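Local coordinates for protein second substrate binding domain of putative amino acid ABC transporter (Streptococcus pneumoniae, PDB 4OEN) that probably captures an amino acid outside the cell and delivers it to the membrane part of an ABC importer, at residues I92-Y104 and L163-I177. Sequence-based numbering, arbitrary orientation. Where two conformers were deposited one is given.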
loop_
_atom_site.group_PDB
_atom_site.type_symbol
_atom_site.label_atom_id
_atom_site.label_comp_id
_atom_site.label_asym_id
_atom_site.label_seq_id
_atom_site.Cartn_x
_atom_site.Cartn_y
_atom_site.Cartn_z
ATOM N N ILE A 92 10.551 -3.808 -0.855
ATOM C CA ILE A 92 11.075 -5.044 -0.273
ATOM C C ILE A 92 11.517 -5.998 -1.367
ATOM O O ILE A 92 10.986 -5.991 -2.477
ATOM C CB ILE A 92 10.003 -5.699 0.651
ATOM C CG1 ILE A 92 10.620 -6.712 1.607
ATOM C CG2 ILE A 92 8.873 -6.326 -0.151
ATOM C CD1 ILE A 92 9.641 -7.138 2.700
ATOM N N LEU A 93 12.528 -6.799 -1.059
ATOM C CA LEU A 93 13.005 -7.809 -1.993
ATOM C C LEU A 93 12.088 -9.039 -2.013
ATOM O O LEU A 93 11.640 -9.514 -0.962
ATOM C CB LEU A 93 14.432 -8.248 -1.621
ATOM C CG LEU A 93 15.178 -8.990 -2.733
ATOM C CD1 LEU A 93 15.766 -8.006 -3.741
ATOM C CD2 LEU A 93 16.262 -9.904 -2.147
ATOM N N GLY A 94 11.838 -9.577 -3.202
ATOM C CA GLY A 94 11.080 -10.818 -3.345
ATOM C C GLY A 94 11.908 -11.863 -4.069
ATOM O O GLY A 94 12.602 -11.529 -5.028
ATOM N N VAL A 95 11.872 -13.110 -3.596
ATOM C CA VAL A 95 12.510 -14.236 -4.281
ATOM C C VAL A 95 11.613 -15.476 -4.252
ATOM O O VAL A 95 10.653 -15.544 -3.478
ATOM C CB VAL A 95 13.892 -14.590 -3.651
ATOM C CG1 VAL A 95 14.870 -13.435 -3.793
ATOM C CG2 VAL A 95 13.737 -14.999 -2.177
ATOM N N LYS A 96 11.904 -16.457 -5.102
ATOM C CA LYS A 96 11.205 -17.736 -5.024
ATOM C C LYS A 96 11.494 -18.445 -3.707
ATOM O O LYS A 96 12.537 -18.227 -3.084
ATOM C CB LYS A 96 11.585 -18.631 -6.198
ATOM C CG LYS A 96 11.281 -17.989 -7.540
ATOM C CD LYS A 96 11.625 -18.929 -8.689
ATOM C CE LYS A 96 10.713 -20.142 -8.711
ATOM N NZ LYS A 96 11.054 -21.057 -9.836
ATOM N N GLU A 97 10.590 -19.310 -3.324
ATOM C CA GLU A 97 10.718 -20.049 -2.105
ATOM C C GLU A 97 12.038 -20.740 -1.950
ATOM O O GLU A 97 12.555 -20.842 -0.894
ATOM C CB GLU A 97 9.640 -21.108 -2.084
ATOM C CG GLU A 97 8.297 -20.472 -1.942
ATOM C CD GLU A 97 7.924 -20.301 -0.504
ATOM O OE1 GLU A 97 8.809 -20.211 0.326
ATOM O OE2 GLU A 97 6.732 -20.291 -0.210
ATOM N N SER A 98 12.524 -21.218 -3.078
ATOM C CA SER A 98 13.722 -22.028 -3.167
ATOM C C SER A 98 15.026 -21.237 -3.054
ATOM O O SER A 98 16.100 -21.823 -2.912
ATOM C CB SER A 98 13.710 -22.784 -4.500
ATOM O OG SER A 98 13.468 -21.870 -5.571
ATOM N N SER A 99 14.935 -19.914 -3.116
ATOM C CA SER A 99 16.131 -19.086 -3.214
ATOM C C SER A 99 16.994 -19.104 -1.957
ATOM O O SER A 99 16.481 -19.093 -0.852
ATOM C CB SER A 99 15.751 -17.643 -3.523
ATOM O OG SER A 99 16.897 -16.808 -3.493
ATOM N N ASN A 100 18.306 -19.062 -2.177
ATOM C CA ASN A 100 19.329 -18.963 -1.137
ATOM C C ASN A 100 19.497 -17.549 -0.559
ATOM O O ASN A 100 20.042 -17.365 0.536
ATOM C CB ASN A 100 20.667 -19.433 -1.718
ATOM C CG ASN A 100 21.664 -19.822 -0.659
ATOM O OD1 ASN A 100 21.311 -20.018 0.503
ATOM N ND2 ASN A 100 22.927 -19.942 -1.056
ATOM N N ILE A 101 19.020 -16.558 -1.305
ATOM C CA ILE A 101 19.309 -15.153 -1.024
ATOM C C ILE A 101 18.701 -14.680 0.297
ATOM O O ILE A 101 17.494 -14.782 0.509
ATOM C CB ILE A 101 18.815 -14.268 -2.187
ATOM C CG1 ILE A 101 19.596 -14.615 -3.464
ATOM C CG2 ILE A 101 18.946 -12.794 -1.825
ATOM C CD1 ILE A 101 19.068 -13.975 -4.714
ATOM N N ALA A 102 19.552 -14.157 1.179
ATOM C CA ALA A 102 19.144 -13.796 2.535
ATOM C C ALA A 102 19.694 -12.442 3.000
ATOM O O ALA A 102 19.527 -12.062 4.165
ATOM C CB ALA A 102 19.568 -14.885 3.507
ATOM N N SER A 103 20.338 -11.720 2.089
ATOM C CA SER A 103 20.864 -10.388 2.370
ATOM C C SER A 103 21.124 -9.674 1.051
ATOM O O SER A 103 21.195 -10.308 0.012
ATOM C CB SER A 103 22.148 -10.452 3.185
ATOM O OG SER A 103 23.218 -10.979 2.418
ATOM N N TYR A 104 21.280 -8.358 1.095
ATOM C CA TYR A 104 21.587 -7.632 -0.137
ATOM C C TYR A 104 22.987 -8.005 -0.628
ATOM O O TYR A 104 23.248 -8.010 -1.823
ATOM C CB TYR A 104 21.480 -6.120 0.071
ATOM C CG TYR A 104 20.066 -5.630 0.256
ATOM C CD1 TYR A 104 19.055 -5.988 -0.630
ATOM C CD2 TYR A 104 19.733 -4.827 1.336
ATOM C CE1 TYR A 104 17.745 -5.527 -0.453
ATOM C CE2 TYR A 104 18.438 -4.383 1.523
ATOM C CZ TYR A 104 17.459 -4.728 0.636
ATOM O OH TYR A 104 16.190 -4.262 0.860
ATOM N N LEU A 163 3.509 -7.308 -2.707
ATOM C CA LEU A 163 4.175 -8.592 -2.579
ATOM C C LEU A 163 3.561 -9.429 -1.461
ATOM O O LEU A 163 3.294 -10.613 -1.662
ATOM C CB LEU A 163 5.665 -8.406 -2.331
ATOM C CG LEU A 163 6.585 -8.769 -3.493
ATOM C CD1 LEU A 163 8.025 -8.396 -3.155
ATOM C CD2 LEU A 163 6.451 -10.258 -3.810
ATOM N N LYS A 164 3.322 -8.838 -0.288
ATOM C CA LYS A 164 2.754 -9.591 0.830
ATOM C C LYS A 164 1.330 -10.062 0.527
ATOM O O LYS A 164 0.921 -11.138 0.947
ATOM C CB LYS A 164 2.753 -8.749 2.113
ATOM C CG LYS A 164 4.128 -8.517 2.731
ATOM C CD LYS A 164 4.534 -9.640 3.666
ATOM C CE LYS A 164 5.793 -9.282 4.444
ATOM N NZ LYS A 164 5.583 -8.163 5.407
ATOM N N TYR A 165 0.563 -9.243 -0.193
ATOM C CA TYR A 165 -0.794 -9.649 -0.550
ATOM C C TYR A 165 -0.740 -10.864 -1.461
ATOM O O TYR A 165 -1.480 -11.823 -1.282
ATOM C CB TYR A 165 -1.558 -8.500 -1.235
ATOM C CG TYR A 165 -2.930 -8.886 -1.727
ATOM C CD1 TYR A 165 -3.890 -9.336 -0.851
ATOM C CD2 TYR A 165 -3.265 -8.784 -3.079
ATOM C CE1 TYR A 165 -5.152 -9.696 -1.279
ATOM C CE2 TYR A 165 -4.529 -9.140 -3.529
ATOM C CZ TYR A 165 -5.471 -9.596 -2.619
ATOM O OH TYR A 165 -6.735 -9.966 -3.026
ATOM N N SER A 166 0.169 -10.820 -2.428
ATOM C CA SER A 166 0.315 -11.927 -3.366
ATOM C C SER A 166 0.748 -13.202 -2.648
ATOM O O SER A 166 0.235 -14.286 -2.937
ATOM C CB SER A 166 1.311 -11.567 -4.477
ATOM O OG SER A 166 2.620 -11.381 -3.972
ATOM N N ILE A 167 1.668 -13.069 -1.698
ATOM C CA ILE A 167 2.120 -14.217 -0.924
ATOM C C ILE A 167 0.988 -14.745 -0.033
ATOM O O ILE A 167 0.783 -15.960 0.082
ATOM C CB ILE A 167 3.367 -13.860 -0.075
ATOM C CG1 ILE A 167 4.572 -13.616 -0.987
ATOM C CG2 ILE A 167 3.663 -14.970 0.939
ATOM C CD1 ILE A 167 5.803 -13.079 -0.295
ATOM N N SER A 168 0.240 -13.828 0.584
ATOM C CA SER A 168 -0.919 -14.188 1.399
ATOM C C SER A 168 -1.960 -14.960 0.579
ATOM O O SER A 168 -2.654 -15.857 1.087
ATOM C CB SER A 168 -1.543 -12.926 2.019
ATOM O OG SER A 168 -2.660 -13.247 2.828
ATOM N N GLN A 169 -2.039 -14.623 -0.703
ATOM C CA GLN A 169 -2.993 -15.223 -1.620
ATOM C C GLN A 169 -2.481 -16.549 -2.167
ATOM O O GLN A 169 -3.168 -17.215 -2.943
ATOM C CB GLN A 169 -3.291 -14.262 -2.768
ATOM C CG GLN A 169 -4.186 -13.086 -2.379
ATOM C CD GLN A 169 -5.605 -13.520 -2.085
ATOM O OE1 GLN A 169 -6.088 -13.408 -0.955
ATOM N NE2 GLN A 169 -6.284 -14.025 -3.106
ATOM N N GLY A 170 -1.264 -16.918 -1.778
ATOM C CA GLY A 170 -0.739 -18.232 -2.106
ATOM C C GLY A 170 0.442 -18.298 -3.052
ATOM O O GLY A 170 0.922 -19.394 -3.347
ATOM N N GLN A 171 0.929 -17.155 -3.534
ATOM C CA GLN A 171 2.091 -17.177 -4.414
ATOM C C GLN A 171 3.310 -17.620 -3.633
ATOM O O GLN A 171 3.549 -17.149 -2.519
ATOM C CB GLN A 171 2.335 -15.814 -5.056
ATOM C CG GLN A 171 1.309 -15.472 -6.112
ATOM C CD GLN A 171 1.319 -16.443 -7.263
ATOM O OE1 GLN A 171 2.357 -16.673 -7.885
ATOM N NE2 GLN A 171 0.166 -17.033 -7.549
ATOM N N LYS A 172 4.081 -18.522 -4.228
ATOM C CA LYS A 172 5.186 -19.161 -3.537
ATOM C C LYS A 172 6.440 -18.305 -3.613
ATOM O O LYS A 172 7.458 -18.724 -4.162
ATOM C CB LYS A 172 5.441 -20.555 -4.123
ATOM C CG LYS A 172 4.232 -21.467 -4.038
ATOM C CD LYS A 172 3.848 -21.765 -2.595
ATOM C CE LYS A 172 4.775 -22.802 -1.970
ATOM N NZ LYS A 172 4.287 -23.263 -0.635
ATOM N N LEU A 173 6.349 -17.103 -3.057
ATOM C CA LEU A 173 7.481 -16.192 -2.989
ATOM C C LEU A 173 7.795 -15.938 -1.531
ATOM O O LEU A 173 6.987 -16.257 -0.659
ATOM C CB LEU A 173 7.179 -14.865 -3.706
ATOM C CG LEU A 173 6.805 -15.036 -5.176
ATOM C CD1 LEU A 173 6.360 -13.708 -5.778
ATOM C CD2 LEU A 173 7.978 -15.595 -5.934
ATOM N N LYS A 174 8.962 -15.368 -1.262
ATOM C CA LYS A 174 9.319 -15.039 0.111
ATOM C C LYS A 174 10.068 -13.716 0.166
ATOM O O LYS A 174 10.548 -13.213 -0.858
ATOM C CB LYS A 174 10.140 -16.173 0.732
ATOM C CG LYS A 174 11.455 -16.416 0.044
ATOM C CD LYS A 174 12.170 -17.577 0.725
ATOM C CE LYS A 174 13.544 -17.816 0.128
ATOM N NZ LYS A 174 14.205 -18.962 0.839
ATOM N N THR A 175 10.130 -13.146 1.362
ATOM C CA THR A 175 10.743 -11.848 1.597
ATOM C C THR A 175 11.777 -12.007 2.705
ATOM O O THR A 175 11.474 -11.829 3.890
ATOM C CB THR A 175 9.699 -10.793 1.979
ATOM O OG1 THR A 175 8.895 -11.297 3.052
ATOM C CG2 THR A 175 8.787 -10.484 0.786
ATOM N N PRO A 176 13.006 -12.367 2.322
ATOM C CA PRO A 176 14.035 -12.722 3.306
ATOM C C PRO A 176 14.701 -11.524 3.997
ATOM O O PRO A 176 15.442 -11.730 4.984
ATOM C CB PRO A 176 15.050 -13.490 2.464
ATOM C CG PRO A 176 14.920 -12.898 1.095
ATOM C CD PRO A 176 13.457 -12.596 0.937
ATOM N N ILE A 177 14.454 -10.315 3.490
ATOM C CA ILE A 177 15.049 -9.096 4.044
ATOM C C ILE A 177 13.983 -8.069 4.405
ATOM O O ILE A 177 13.081 -7.803 3.601
ATOM C CB ILE A 177 16.035 -8.458 3.048
ATOM C CG1 ILE A 177 17.030 -9.501 2.527
ATOM C CG2 ILE A 177 16.771 -7.285 3.698
ATOM C CD1 ILE A 177 17.721 -9.065 1.229
HETATM O O HOH W 1 12.822 -9.395 1.393
HETATM O O HOH W 2 13.991 -5.947 1.312
HETATM O O HOH W 3 5.655 -18.165 0.561
HETATM O O HOH W 4 17.765 -11.192 6.243
#
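Val95 and Lys174 form an antiparallel hydrogen-bonded pair that adds the short strand 173-174 to the end of strand 87-96: Val95 N gives a nearly straight bond to Lys174 O (3.0 Å, 167° at the hydrogen), and Lys174 N returns one to Val95 O. Beyond the non-hydrogen-bonded pair of Lys96 and Leu173, Glu97 N reaches Lys172 O from above the carbonyl plane.

On the Val95 face, Lys174 CG sits between its own backbone N and carbonyl carbon (chi1 63°), and the chain runs on fully extended. Its CG presses on Val95 CG2 at 3.5 Å, tight for two carbons, while its ammonium group reaches over the turn from Lys96 to Ser99. There NZ donates to Ser99 O in the carbonyl plane (2.8 Å) and to Glu97 O from above the plane of the Glu97 carbonyl. Ser99 OG accepts from Ile101 N in an ST turn. Pro176 lays CD against Val95 CG2 and CG near Ile101 O.

Ile177 puts CD1 over one face of the Tyr104 ring, a CH-pi contact 4.1 Å from the centroid, and the same methyl meets Leu93 CD2. Past the ladder, two waters bridge the backbones: one joins Leu93 O to Ile177 N, the other links Leu93 N, Tyr104 OH and Ile177 O. From the preceding helix, Leu163 CD1 packs on Ile92 CG2 (3.7 Å); Tyr145 of helix 141-150 also touches Leu163.

Ile92 and Gly94 bond to strand 155-159 and Val95 to Lys174, so the end of strand 87-96 lies between the two strands, in one lobe of this type II periplasmic-binding fold. The Lys174 ammonium group, donating to two carbonyls, ties the turn to strand 173-174, whereas the Glu97-Lys172 salt bridge, between exposed side chains, is long (OE2 to NZ 3.9 Å) and probably weaker.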